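Local structure of inner membrane protein (Salmonella typhimurium LT2, 2QJV) at residues A[54-59]-A[104-109]; A[77-82]-A[189-194]; A[85-90]-A[118-123]; A[141-146]-A[155-160]. The protein probably acts as a sugar-acid isomerase (glucuronate isomerase activity) of the KduI/IolB family, a bicupin-type enzyme that binds nickel in the crystal. The protein carries 2 engineered substitutions. All coordinates share one frame; numbering follows the deposited sequence.

Contact 1 of 4, residues A[54-59]-A[104-109]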
loop_
_atom_site.group_PDB
_atom_site.type_symbol
_atom_site.label_atom_id
_atom_site.label_comp_id
_atom_site.label_asym_id
_atom_site.label_seq_id
_atom_site.Cartn_x
_atom_site.Cartn_y
_atom_site.Cartn_z
ATOM N N VAL A 54 -12.619 -14.479 -30.698
ATOM C CA VAL A 54 -13.414 -13.304 -31.064
ATOM C C VAL A 54 -12.554 -12.387 -31.945
ATOM O O VAL A 54 -11.433 -11.997 -31.564
ATOM C CB VAL A 54 -13.963 -12.550 -29.850
ATOM C CG1 VAL A 54 -14.775 -11.290 -30.324
ATOM C CG2 VAL A 54 -14.817 -13.483 -28.940
ATOM N N LEU A 55 -13.059 -12.111 -33.161
ATOM C CA LEU A 55 -12.400 -11.162 -34.085
ATOM C C LEU A 55 -12.881 -9.760 -33.702
ATOM O O LEU A 55 -13.989 -9.321 -34.062
ATOM C CB LEU A 55 -12.659 -11.504 -35.565
ATOM C CG LEU A 55 -11.955 -12.738 -36.188
ATOM C CD1 LEU A 55 -12.281 -14.065 -35.501
ATOM C CD2 LEU A 55 -12.277 -12.863 -37.707
ATOM N N VAL A 56 -12.075 -9.105 -32.878
ATOM C CA VAL A 56 -12.395 -7.774 -32.352
ATOM C C VAL A 56 -12.358 -6.728 -33.505
ATOM O O VAL A 56 -13.184 -5.818 -33.589
ATOM C CB VAL A 56 -11.474 -7.339 -31.145
ATOM C CG1 VAL A 56 -11.899 -5.914 -30.669
ATOM C CG2 VAL A 56 -11.431 -8.393 -29.965
ATOM N N ALA A 57 -11.386 -6.901 -34.386
ATOM C CA ALA A 57 -11.173 -6.060 -35.556
ATOM C C ALA A 57 -10.309 -6.821 -36.576
ATOM O O ALA A 57 -9.319 -7.486 -36.225
ATOM C CB ALA A 57 -10.526 -4.752 -35.169
ATOM N N GLY A 58 -10.706 -6.752 -37.840
ATOM C CA GLY A 58 -9.961 -7.385 -38.891
ATOM C C GLY A 58 -10.464 -8.744 -39.313
ATOM O O GLY A 58 -11.444 -9.271 -38.789
ATOM N N LEU A 59 -9.782 -9.279 -40.315
ATOM C CA LEU A 59 -10.189 -10.515 -40.976
ATOM C C LEU A 59 -9.180 -11.622 -40.736
ATOM O O LEU A 59 -7.981 -11.364 -40.712
ATOM C CB LEU A 59 -10.356 -10.243 -42.479
ATOM C CG LEU A 59 -11.246 -9.085 -42.922
ATOM C CD1 LEU A 59 -11.272 -9.062 -44.442
ATOM C CD2 LEU A 59 -12.665 -9.156 -42.358
ATOM N N GLU A 104 -6.933 -7.935 -34.687
ATOM C CA GLU A 104 -7.024 -7.876 -33.226
ATOM C C GLU A 104 -7.887 -9.047 -32.826
ATOM O O GLU A 104 -9.105 -9.052 -33.041
ATOM C CB GLU A 104 -7.623 -6.577 -32.716
ATOM C CG GLU A 104 -7.625 -6.373 -31.206
ATOM C CD GLU A 104 -8.371 -5.066 -30.853
ATOM O OE1 GLU A 104 -8.794 -4.322 -31.800
ATOM O OE2 GLU A 104 -8.572 -4.812 -29.657
ATOM N N LEU A 105 -7.226 -10.073 -32.284
ATOM C CA LEU A 105 -7.879 -11.331 -31.925
ATOM C C LEU A 105 -7.934 -11.560 -30.438
ATOM O O LEU A 105 -6.891 -11.542 -29.773
ATOM C CB LEU A 105 -7.143 -12.528 -32.576
ATOM C CG LEU A 105 -7.665 -13.955 -32.303
ATOM C CD1 LEU A 105 -8.966 -14.249 -33.067
ATOM C CD2 LEU A 105 -6.532 -14.948 -32.639
ATOM N N ALA A 106 -9.140 -11.839 -29.934
ATOM C CA ALA A 106 -9.356 -12.205 -28.526
ATOM C C ALA A 106 -9.539 -13.723 -28.452
ATOM O O ALA A 106 -10.274 -14.314 -29.261
ATOM C CB ALA A 106 -10.546 -11.448 -27.890
ATOM N N VAL A 107 -8.782 -14.363 -27.560
ATOM C CA VAL A 107 -8.902 -15.812 -27.286
ATOM C C VAL A 107 -9.441 -15.932 -25.842
ATOM O O VAL A 107 -8.739 -15.665 -24.844
ATOM C CB VAL A 107 -7.599 -16.597 -27.523
ATOM C CG1 VAL A 107 -7.830 -18.119 -27.339
ATOM C CG2 VAL A 107 -7.014 -16.300 -28.948
ATOM N N CYS A 108 -10.713 -16.301 -25.744
ATOM C CA CYS A 108 -11.407 -16.459 -24.462
ATOM C C CYS A 108 -11.332 -17.924 -24.088
ATOM O O CYS A 108 -11.682 -18.767 -24.913
ATOM C CB CYS A 108 -12.878 -16.011 -24.569
ATOM S SG CYS A 108 -13.137 -14.419 -25.385
ATOM N N SER A 109 -10.857 -18.257 -22.880
ATOM C CA SER A 109 -10.723 -19.654 -22.510
ATOM C C SER A 109 -11.267 -20.001 -21.130
ATOM O O SER A 109 -11.314 -19.164 -20.248
ATOM C CB SER A 109 -9.242 -20.095 -22.616
ATOM O OG SER A 109 -8.411 -19.376 -21.726
#
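V54 meets A106 as an antiparallel hydrogen-bonded pair: V54 N donates to A106 O (2.8 Å), A106 N returns the bond to V54 O, and CB faces CB. Its CG2, beside its own backbone N, reaches C108 SG at 4.0 Å. L55 turns to the other face of the sheet, where its CD1 touches CD1 of L105 (4.1 Å) as the two side chains cross obliquely. Next comes a classic beta bulge in this cupin sheet, V56 and A57 together facing E104. V56 N bonds E104 O (3.0 Å, a bent 132°); A57 N adds a weak bond to the same oxygen. V56 CG1, anti to its backbone N (chi1 180°), lies against the carboxylate carbon CD of E104 (3.6 Å), while CG2 meets A106 CB. A57 O accepts from E104 N (2.9 Å). The buried carboxylate has its strong partners on strand 181-193: OE2 accepts from Y189 OH and forms a salt bridge with R191 NE.

Contact 2 of 4, residues A[77-82]-A[189-194]; sequences SPFERI and YHRFNP. With SO4 (sulfate ion), chain I; SO4 (sulfate ion), chain J.
The F79 ring lies under N193 CB, which sits 3.5 Å from the ring centroid and 5° off the ring normal, a CH-pi contact over the centre of one face. CE2 and CZ run up to the strand backbone: R191 O approaches the ring edge near its plane, 3.5 Å from CZ, and CE2 also touches R191 CB (3.9 Å). P78 crosses R191 at about a right angle, its CG over the rim of one guanidinium face and its CD 3.8 Å from NH2. The bent R191 chain, its NE held by E104, ends with NH1 on O1 of a sulfate (2.9 Å), an ion also bound by N218 and R219. S77 OG accepts from F79 N (3.1 Å) in an ST turn leading into the 3-10 segment 78-80. The loop between strands 60-61 and 86-89 thus packs on the end of strand 181-193, an outer strand of its sheet within the chain, with Y240 of neighbouring strand 238-246 touching P78, F79 and R191.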
loop_
_atom_site.group_PDB
_atom_site.type_symbol
_atom_site.label_atom_id
_atom_site.label_comp_id
_atom_site.label_asym_id
_atom_site.label_seq_id
_atom_site.Cartn_x
_atom_site.Cartn_y
_atom_site.Cartn_z
ATOM N N SER A 77 -12.858 -2.120 -36.928
ATOM C CA SER A 77 -12.806 -1.503 -35.620
ATOM C C SER A 77 -14.007 -1.981 -34.785
ATOM O O SER A 77 -15.126 -2.090 -35.309
ATOM C CB SER A 77 -12.868 0.016 -35.697
ATOM O OG SER A 77 -13.025 0.558 -34.383
ATOM N N PRO A 78 -13.816 -2.211 -33.487
ATOM C CA PRO A 78 -15.013 -2.555 -32.670
ATOM C C PRO A 78 -16.096 -1.421 -32.677
ATOM O O PRO A 78 -17.285 -1.698 -32.596
ATOM C CB PRO A 78 -14.402 -2.828 -31.271
ATOM C CG PRO A 78 -13.160 -2.016 -31.255
ATOM C CD PRO A 78 -12.596 -2.182 -32.642
ATOM N N PHE A 79 -15.665 -0.186 -32.936
ATOM C CA PHE A 79 -16.520 1.002 -32.929
ATOM C C PHE A 79 -17.452 1.160 -34.158
ATOM O O PHE A 79 -18.174 2.148 -34.274
ATOM C CB PHE A 79 -15.659 2.249 -32.633
ATOM C CG PHE A 79 -15.178 2.258 -31.208
ATOM C CD1 PHE A 79 -16.084 2.531 -30.175
ATOM C CD2 PHE A 79 -13.872 1.911 -30.885
ATOM C CE1 PHE A 79 -15.688 2.472 -28.836
ATOM C CE2 PHE A 79 -13.460 1.862 -29.549
ATOM C CZ PHE A 79 -14.374 2.147 -28.533
ATOM N N GLU A 80 -17.445 0.166 -35.045
ATOM C CA GLU A 80 -18.417 0.094 -36.132
ATOM C C GLU A 80 -19.798 -0.291 -35.562
ATOM O O GLU A 80 -20.798 -0.079 -36.243
ATOM C CB GLU A 80 -17.990 -0.881 -37.228
ATOM C CG GLU A 80 -16.818 -0.344 -38.039
ATOM C CD GLU A 80 -16.424 -1.218 -39.220
ATOM O OE1 GLU A 80 -17.308 -1.853 -39.815
ATOM O OE2 GLU A 80 -15.228 -1.238 -39.572
ATOM N N ARG A 81 -19.834 -0.854 -34.339
ATOM C CA ARG A 81 -21.093 -1.201 -33.624
ATOM C C ARG A 81 -21.933 -2.249 -34.377
ATOM O O ARG A 81 -23.171 -2.185 -34.410
ATOM C CB ARG A 81 -21.950 0.027 -33.343
ATOM C CG ARG A 81 -21.269 1.070 -32.467
ATOM C CD ARG A 81 -22.115 2.299 -32.351
ATOM N NE ARG A 81 -23.371 2.167 -31.593
ATOM C CZ ARG A 81 -23.504 2.313 -30.271
ATOM N NH1 ARG A 81 -22.484 2.614 -29.491
ATOM N NH2 ARG A 81 -24.702 2.202 -29.727
ATOM N N ILE A 82 -21.223 -3.213 -34.951
ATOM C CA ILE A 82 -21.830 -4.344 -35.642
ATOM C C ILE A 82 -21.228 -5.592 -34.996
ATOM O O ILE A 82 -20.076 -5.550 -34.498
ATOM C CB ILE A 82 -21.693 -4.271 -37.218
ATOM C CG1 ILE A 82 -20.212 -4.437 -37.666
ATOM C CG2 ILE A 82 -22.392 -2.998 -37.785
ATOM C CD1 ILE A 82 -20.037 -4.458 -39.199
ATOM N N TYR A 189 -12.138 -6.272 -21.246
ATOM C CA TYR A 189 -11.126 -5.801 -22.179
ATOM C C TYR A 189 -11.703 -4.508 -22.768
ATOM O O TYR A 189 -12.616 -4.548 -23.625
ATOM C CB TYR A 189 -10.813 -6.844 -23.252
ATOM C CG TYR A 189 -9.876 -6.367 -24.354
ATOM C CD1 TYR A 189 -8.547 -5.973 -24.065
ATOM C CD2 TYR A 189 -10.269 -6.394 -25.692
ATOM C CE1 TYR A 189 -7.692 -5.545 -25.059
ATOM C CE2 TYR A 189 -9.399 -5.982 -26.719
ATOM C CZ TYR A 189 -8.109 -5.548 -26.397
ATOM O OH TYR A 189 -7.268 -5.160 -27.403
ATOM N N HIS A 190 -11.095 -3.378 -22.389
ATOM C CA HIS A 190 -11.599 -2.055 -22.742
ATOM C C HIS A 190 -10.952 -1.391 -23.958
ATOM O O HIS A 190 -9.737 -1.515 -24.198
ATOM C CB HIS A 190 -11.425 -1.069 -21.582
ATOM C CG HIS A 190 -12.347 -1.309 -20.423
ATOM N ND1 HIS A 190 -13.551 -0.645 -20.287
ATOM C CD2 HIS A 190 -12.219 -2.097 -19.330
ATOM C CE1 HIS A 190 -14.123 -1.023 -19.153
ATOM N NE2 HIS A 190 -13.327 -1.891 -18.544
ATOM N N ARG A 191 -11.798 -0.674 -24.687
ATOM C CA ARG A 191 -11.411 0.112 -25.868
ATOM C C ARG A 191 -12.114 1.471 -25.811
ATOM O O ARG A 191 -13.231 1.596 -25.255
ATOM C CB ARG A 191 -11.730 -0.639 -27.171
ATOM C CG ARG A 191 -11.079 -2.022 -27.285
ATOM C CD ARG A 191 -9.580 -1.986 -27.620
ATOM N NE ARG A 191 -9.365 -2.148 -29.046
ATOM C CZ ARG A 191 -9.298 -1.194 -29.951
ATOM N NH1 ARG A 191 -9.379 0.077 -29.640
ATOM N NH2 ARG A 191 -9.142 -1.535 -31.204
ATOM N N PHE A 192 -11.452 2.485 -26.395
ATOM C CA PHE A 192 -11.935 3.870 -26.436
ATOM C C PHE A 192 -11.865 4.495 -27.816
ATOM O O PHE A 192 -10.996 4.148 -28.643
ATOM C CB PHE A 192 -11.172 4.752 -25.422
ATOM C CG PHE A 192 -11.329 4.281 -24.036
ATOM C CD1 PHE A 192 -12.427 4.691 -23.261
ATOM C CD2 PHE A 192 -10.446 3.341 -23.511
ATOM C CE1 PHE A 192 -12.616 4.154 -22.010
ATOM C CE2 PHE A 192 -10.662 2.787 -22.267
ATOM C CZ PHE A 192 -11.715 3.214 -21.508
ATOM N N ASN A 193 -12.851 5.357 -28.062
ATOM C CA ASN A 193 -12.957 6.166 -29.252
ATOM C C ASN A 193 -13.334 7.605 -28.866
ATOM O O ASN A 193 -14.438 7.848 -28.335
ATOM C CB ASN A 193 -13.946 5.578 -30.281
ATOM C CG ASN A 193 -13.898 6.312 -31.595
ATOM O OD1 ASN A 193 -12.837 6.672 -32.070
ATOM N ND2 ASN A 193 -15.058 6.566 -32.175
ATOM N N PRO A 194 -12.422 8.579 -29.108
ATOM C CA PRO A 194 -11.052 8.457 -29.665
ATOM C C PRO A 194 -10.144 7.605 -28.759
ATOM O O PRO A 194 -10.444 7.444 -27.580
ATOM C CB PRO A 194 -10.582 9.917 -29.825
ATOM C CG PRO A 194 -11.829 10.727 -29.770
ATOM C CD PRO A 194 -12.806 9.982 -28.924
HETATM S S SO4 I . -27.155 1.539 -32.396
HETATM O O1 SO4 I . -28.020 0.370 -32.658
HETATM O O2 SO4 I . -27.122 1.657 -30.931
HETATM O O3 SO4 I . -27.727 2.776 -32.954
HETATM O O4 SO4 I . -25.845 1.367 -33.054
HETATM S S SO4 J . -6.941 2.047 -31.951
HETATM O O1 SO4 J . -8.049 2.228 -30.991
HETATM O O2 SO4 J . -5.619 2.182 -31.353
HETATM O O3 SO4 J . -6.955 3.158 -32.924
HETATM O O4 SO4 J . -7.137 0.773 -32.655
#

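Contact 3 of 4, residues A[85-90]-A[118-123]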
loop_
_atom_site.group_PDB
_atom_site.type_symbol
_atom_site.label_atom_id
_atom_site.label_comp_id
_atom_site.label_asym_id
_atom_site.label_seq_id
_atom_site.Cartn_x
_atom_site.Cartn_y
_atom_site.Cartn_z
ATOM N N TYR A 85 -17.507 -11.516 -35.609
ATOM C CA TYR A 85 -17.433 -12.917 -35.940
ATOM C C TYR A 85 -16.582 -13.582 -34.842
ATOM O O TYR A 85 -15.581 -13.014 -34.379
ATOM C CB TYR A 85 -16.770 -13.188 -37.295
ATOM C CG TYR A 85 -17.643 -12.906 -38.479
ATOM C CD1 TYR A 85 -17.947 -11.595 -38.856
ATOM C CD2 TYR A 85 -18.131 -13.948 -39.262
ATOM C CE1 TYR A 85 -18.746 -11.341 -39.983
ATOM C CE2 TYR A 85 -18.898 -13.710 -40.383
ATOM C CZ TYR A 85 -19.208 -12.405 -40.740
ATOM O OH TYR A 85 -20.014 -12.200 -41.836
ATOM N N SER A 86 -16.974 -14.798 -34.468
ATOM C CA SER A 86 -16.267 -15.597 -33.490
ATOM C C SER A 86 -16.284 -17.063 -33.920
ATOM O O SER A 86 -17.121 -17.489 -34.723
ATOM C CB SER A 86 -16.905 -15.476 -32.086
ATOM O OG SER A 86 -17.058 -14.110 -31.744
ATOM N N VAL A 87 -15.337 -17.833 -33.390
ATOM C CA VAL A 87 -15.290 -19.282 -33.608
ATOM C C VAL A 87 -15.182 -19.988 -32.256
ATOM O O VAL A 87 -14.281 -19.671 -31.453
ATOM C CB VAL A 87 -14.130 -19.736 -34.508
ATOM C CG1 VAL A 87 -14.112 -21.303 -34.580
ATOM C CG2 VAL A 87 -14.251 -19.061 -35.870
ATOM N N TYR A 88 -16.143 -20.882 -31.999
ATOM C CA TYR A 88 -16.124 -21.730 -30.818
ATOM C C TYR A 88 -15.251 -22.971 -31.085
ATOM O O TYR A 88 -15.443 -23.663 -32.089
ATOM C CB TYR A 88 -17.550 -22.149 -30.361
ATOM C CG TYR A 88 -17.464 -23.194 -29.269
ATOM C CD1 TYR A 88 -17.218 -22.832 -27.940
ATOM C CD2 TYR A 88 -17.523 -24.565 -29.568
ATOM C CE1 TYR A 88 -17.085 -23.802 -26.960
ATOM C CE2 TYR A 88 -17.386 -25.535 -28.583
ATOM C CZ TYR A 88 -17.163 -25.144 -27.292
ATOM O OH TYR A 88 -17.013 -26.105 -26.322
ATOM N N LEU A 89 -14.307 -23.247 -30.175
ATOM C CA LEU A 89 -13.451 -24.416 -30.247
ATOM C C LEU A 89 -13.624 -25.248 -28.983
ATOM O O LEU A 89 -13.403 -24.739 -27.898
ATOM C CB LEU A 89 -11.959 -24.055 -30.378
ATOM C CG LEU A 89 -11.455 -23.162 -31.483
ATOM C CD1 LEU A 89 -9.941 -22.906 -31.290
ATOM C CD2 LEU A 89 -11.818 -23.810 -32.848
ATOM N N PRO A 90 -14.005 -26.527 -29.130
ATOM C CA PRO A 90 -14.074 -27.402 -27.952
ATOM C C PRO A 90 -12.654 -27.722 -27.508
ATOM O O PRO A 90 -11.670 -27.339 -28.177
ATOM C CB PRO A 90 -14.783 -28.642 -28.477
ATOM C CG PRO A 90 -14.395 -28.692 -29.914
ATOM C CD PRO A 90 -14.330 -27.258 -30.360
ATOM N N VAL A 118 -16.700 -27.842 -33.285
ATOM C CA VAL A 118 -16.224 -26.551 -33.697
ATOM C C VAL A 118 -17.403 -25.842 -34.411
ATOM O O VAL A 118 -18.113 -26.462 -35.196
ATOM C CB VAL A 118 -15.018 -26.698 -34.688
ATOM C CG1 VAL A 118 -14.697 -25.363 -35.425
ATOM C CG2 VAL A 118 -13.781 -27.285 -33.995
ATOM N N ARG A 119 -17.643 -24.567 -34.135
ATOM C CA ARG A 119 -18.682 -23.849 -34.882
ATOM C C ARG A 119 -18.390 -22.367 -35.038
ATOM O O ARG A 119 -17.780 -21.748 -34.179
ATOM C CB ARG A 119 -20.083 -24.022 -34.244
ATOM C CG ARG A 119 -20.367 -23.261 -32.986
ATOM C CD ARG A 119 -21.810 -23.432 -32.524
ATOM N NE ARG A 119 -22.160 -22.492 -31.443
ATOM C CZ ARG A 119 -21.871 -22.626 -30.151
ATOM N NH1 ARG A 119 -21.184 -23.669 -29.671
ATOM N NH2 ARG A 119 -22.269 -21.674 -29.314
ATOM N N LEU A 120 -18.862 -21.815 -36.147
ATOM C CA LEU A 120 -18.843 -20.408 -36.373
ATOM C C LEU A 120 -19.993 -19.748 -35.603
ATOM O O LEU A 120 -21.104 -20.265 -35.564
ATOM C CB LEU A 120 -19.047 -20.085 -37.862
ATOM C CG LEU A 120 -18.889 -18.625 -38.322
ATOM C CD1 LEU A 120 -17.446 -18.082 -38.105
ATOM C CD2 LEU A 120 -19.327 -18.473 -39.784
ATOM N N ILE A 121 -19.699 -18.624 -34.962
ATOM C CA ILE A 121 -20.736 -17.765 -34.374
ATOM C C ILE A 121 -20.662 -16.483 -35.208
ATOM O O ILE A 121 -19.891 -15.566 -34.926
ATOM C CB ILE A 121 -20.570 -17.462 -32.870
ATOM C CG1 ILE A 121 -20.381 -18.748 -32.036
ATOM C CG2 ILE A 121 -21.797 -16.603 -32.387
ATOM C CD1 ILE A 121 -19.894 -18.501 -30.605
ATOM N N SER A 122 -21.466 -16.440 -36.258
ATOM C CA SER A 122 -21.502 -15.291 -37.140
ATOM C C SER A 122 -22.409 -14.196 -36.549
ATOM O O SER A 122 -23.119 -14.445 -35.576
ATOM C CB SER A 122 -21.995 -15.710 -38.520
ATOM O OG SER A 122 -23.386 -15.896 -38.563
ATOM N N PRO A 123 -22.360 -12.971 -37.108
ATOM C CA PRO A 123 -23.246 -11.903 -36.631
ATOM C C PRO A 123 -24.726 -12.307 -36.503
ATOM O O PRO A 123 -25.400 -11.860 -35.582
ATOM C CB PRO A 123 -23.058 -10.808 -37.696
ATOM C CG PRO A 123 -21.660 -10.964 -38.083
ATOM C CD PRO A 123 -21.433 -12.467 -38.129
HETATM O O HOH W 1 -19.525 -13.630 -32.751
#
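Y85 carries P123 on one face: P123 CD sits over the centre of the Y85 ring, 3.4 Å from its centroid, a CH-pi contact. L120 CD1 approaches the ring edge and also rests 3.4 Å from S86 O. On the other face of the sheet, R119 CG stands between its backbone N and carbonyl carbon (chi1 75°), and the chain then runs extended to NE. Its guanidinium lies with one face under Y88 CB, its plane 31° from the Y88 ring, and NH1 is 3.8 Å from Y88 CD2; L149 O takes a hydrogen bond from NH1, and Y88 OH bonds E50. S86 OG donates to a water (2.7 Å) that donates in turn to I121 O (2.9 Å). Pairs S86-I121 and Y88-R119 each carry two backbone hydrogen bonds. V118 CG2 packs on P90 CD at 3.7 Å. These antiparallel strands finish one side of the six-stranded cupin sheet: 86-89 borders strand 49-55, and 119-121 is outermost within the chain.

Contact 4 of 4, residues A[141-146]-A[155-160]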
loop_
_atom_site.group_PDB
_atom_site.type_symbol
_atom_site.label_atom_id
_atom_site.label_comp_id
_atom_site.label_asym_id
_atom_site.label_seq_id
_atom_site.Cartn_x
_atom_site.Cartn_y
_atom_site.Cartn_z
ATOM N N HIS A 141 -24.086 -7.086 -27.373
ATOM C CA HIS A 141 -23.936 -8.203 -28.305
ATOM C C HIS A 141 -23.610 -9.473 -27.531
ATOM O O HIS A 141 -22.487 -9.657 -27.003
ATOM C CB HIS A 141 -22.835 -7.965 -29.344
ATOM C CG HIS A 141 -23.079 -6.811 -30.280
ATOM N ND1 HIS A 141 -22.049 -6.197 -30.960
ATOM C CD2 HIS A 141 -24.210 -6.148 -30.631
ATOM C CE1 HIS A 141 -22.542 -5.231 -31.718
ATOM N NE2 HIS A 141 -23.853 -5.170 -31.529
ATOM N N ASN A 142 -24.608 -10.355 -27.428
ATOM C CA ASN A 142 -24.441 -11.655 -26.751
ATOM C C ASN A 142 -23.811 -12.677 -27.689
ATOM O O ASN A 142 -24.504 -13.403 -28.426
ATOM C CB ASN A 142 -25.789 -12.134 -26.176
ATOM C CG ASN A 142 -26.281 -11.234 -25.045
ATOM O OD1 ASN A 142 -27.340 -10.588 -25.144
ATOM N ND2 ASN A 142 -25.495 -11.154 -23.984
ATOM N N ILE A 143 -22.479 -12.672 -27.688
ATOM C CA ILE A 143 -21.671 -13.577 -28.509
ATOM C C ILE A 143 -21.868 -15.054 -28.085
ATOM O O ILE A 143 -22.119 -15.909 -28.918
ATOM C CB ILE A 143 -20.171 -13.189 -28.496
ATOM C CG1 ILE A 143 -19.974 -11.825 -29.187
ATOM C CG2 ILE A 143 -19.299 -14.326 -29.149
ATOM C CD1 ILE A 143 -18.616 -11.193 -28.969
ATOM N N LEU A 144 -21.791 -15.322 -26.793
ATOM C CA LEU A 144 -21.893 -16.657 -26.269
ATOM C C LEU A 144 -22.609 -16.646 -24.915
ATOM O O LEU A 144 -21.973 -16.688 -23.858
ATOM C CB LEU A 144 -20.510 -17.321 -26.203
ATOM C CG LEU A 144 -20.463 -18.833 -25.877
ATOM C CD1 LEU A 144 -21.517 -19.641 -26.665
ATOM C CD2 LEU A 144 -19.032 -19.336 -26.102
ATOM N N PRO A 145 -23.940 -16.504 -24.948
ATOM C CA PRO A 145 -24.728 -16.461 -23.710
ATOM C C PRO A 145 -25.017 -17.840 -23.122
ATOM O O PRO A 145 -24.763 -18.852 -23.773
ATOM C CB PRO A 145 -26.034 -15.833 -24.157
ATOM C CG PRO A 145 -26.163 -16.228 -25.614
ATOM C CD PRO A 145 -24.789 -16.369 -26.144
ATOM N N ASP A 146 -25.621 -17.868 -21.933
ATOM C CA ASP A 146 -25.940 -19.150 -21.271
ATOM C C ASP A 146 -27.086 -19.939 -21.927
ATOM O O ASP A 146 -27.273 -21.095 -21.597
ATOM C CB ASP A 146 -26.152 -18.988 -19.744
ATOM C CG ASP A 146 -27.404 -18.191 -19.333
ATOM O OD1 ASP A 146 -28.294 -17.857 -20.161
ATOM O OD2 ASP A 146 -27.486 -17.935 -18.091
ATOM N N VAL A 155 -19.619 -15.128 -23.048
ATOM C CA VAL A 155 -18.931 -14.020 -23.743
ATOM C C VAL A 155 -19.953 -12.981 -24.208
ATOM O O VAL A 155 -20.997 -13.311 -24.781
ATOM C CB VAL A 155 -18.047 -14.506 -24.940
ATOM C CG1 VAL A 155 -17.278 -13.337 -25.598
ATOM C CG2 VAL A 155 -17.075 -15.639 -24.512
ATOM N N VAL A 156 -19.655 -11.718 -23.902
ATOM C CA VAL A 156 -20.516 -10.610 -24.289
ATOM C C VAL A 156 -19.631 -9.386 -24.593
ATOM O O VAL A 156 -18.547 -9.260 -24.043
ATOM C CB VAL A 156 -21.551 -10.299 -23.151
ATOM C CG1 VAL A 156 -20.831 -9.852 -21.857
ATOM C CG2 VAL A 156 -22.602 -9.259 -23.567
ATOM N N GLU A 157 -20.095 -8.518 -25.494
ATOM C CA GLU A 157 -19.448 -7.225 -25.742
ATOM C C GLU A 157 -20.530 -6.122 -25.544
ATOM O O GLU A 157 -21.717 -6.286 -25.881
ATOM C CB GLU A 157 -18.669 -7.189 -27.081
ATOM C CG GLU A 157 -19.488 -7.261 -28.308
ATOM C CD GLU A 157 -18.705 -7.304 -29.602
ATOM O OE1 GLU A 157 -17.459 -7.493 -29.617
ATOM O OE2 GLU A 157 -19.390 -7.269 -30.618
ATOM N N VAL A 158 -20.111 -5.009 -24.943
ATOM C CA VAL A 158 -20.971 -3.897 -24.590
ATOM C C VAL A 158 -20.376 -2.544 -25.029
ATOM O O VAL A 158 -19.157 -2.343 -24.932
ATOM C CB VAL A 158 -21.226 -3.888 -23.044
ATOM C CG1 VAL A 158 -22.156 -2.720 -22.621
ATOM C CG2 VAL A 158 -21.785 -5.245 -22.573
ATOM N N TYR A 159 -21.259 -1.672 -25.537
ATOM C CA TYR A 159 -20.934 -0.326 -25.991
ATOM C C TYR A 159 -21.606 0.665 -25.095
ATOM O O TYR A 159 -22.824 0.682 -24.979
ATOM C CB TYR A 159 -21.390 -0.057 -27.416
ATOM C CG TYR A 159 -20.763 -0.940 -28.427
ATOM C CD1 TYR A 159 -21.218 -2.241 -28.620
ATOM C CD2 TYR A 159 -19.755 -0.468 -29.234
ATOM C CE1 TYR A 159 -20.654 -3.061 -29.567
ATOM C CE2 TYR A 159 -19.180 -1.278 -30.177
ATOM C CZ TYR A 159 -19.636 -2.560 -30.364
ATOM O OH TYR A 159 -19.032 -3.351 -31.303
ATOM N N THR A 160 -20.783 1.507 -24.461
ATOM C CA THR A 160 -21.245 2.515 -23.529
ATOM C C THR A 160 -20.822 3.882 -24.069
ATOM O O THR A 160 -19.653 4.217 -24.079
ATOM C CB THR A 160 -20.728 2.264 -22.084
ATOM O OG1 THR A 160 -20.933 0.887 -21.722
ATOM C CG2 THR A 160 -21.452 3.219 -21.040
#
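H141 and E157 join the strands of a beta hairpin, 138-142 and 154-160, in the five-stranded sheet of a cupin domain. Their backbones form a hydrogen-bonded antiparallel pair. E157 CB leads to CG, set between backbone N and carbonyl carbon (chi1 68°), and CG meets H141 CB at 3.6 Å. Beyond it the chain is extended; CD and OE1 lie 3.9 Å from I143 CD1, and OE1 accepts from Y240 OH. OE2 accepts a hydrogen bond from H141 ND1 (2.9 Å, 167°) on its anti lone pair, in the plane of the imidazole, and also forms a salt bridge with R75. Y159 turns an edge toward the H141 face in an offset edge-to-face pair, planes 67° apart, with CE1 3.6 Å from H141 CE1. Farther on, N142 centres an inverse gamma turn, and I143 and L144 both face V155 in a classic beta bulge. L144 exchanges two backbone hydrogen bonds with V155, and L144 CB rests on V155 CB at 3.9 Å.

In the fold
Contacts 1, 2 and 4 are buried, whereas contact 3 lies partly exposed at the margin of the first sheet. Contacts 1 and 3 belong to that same sheet, in which strands 49-55 and 86-89 are neighbours; contact 4 belongs to the five-stranded sheet, and contact 2 brings a loop to that sheet's strand 181-193. Contacts 1 and 4 both pair strands through a classic bulge and touch through V54, C108, I143 and V155, joining the sheets by apolar packing. Of their buried carboxylates, E104 is held by Y189 and R191 of contact 2, while E157 bonds H141 within contact 4 and R75 and Y240 beyond it. Contact 2 has no backbone pairing, yet P78 O meets Y159 OH of contact 4.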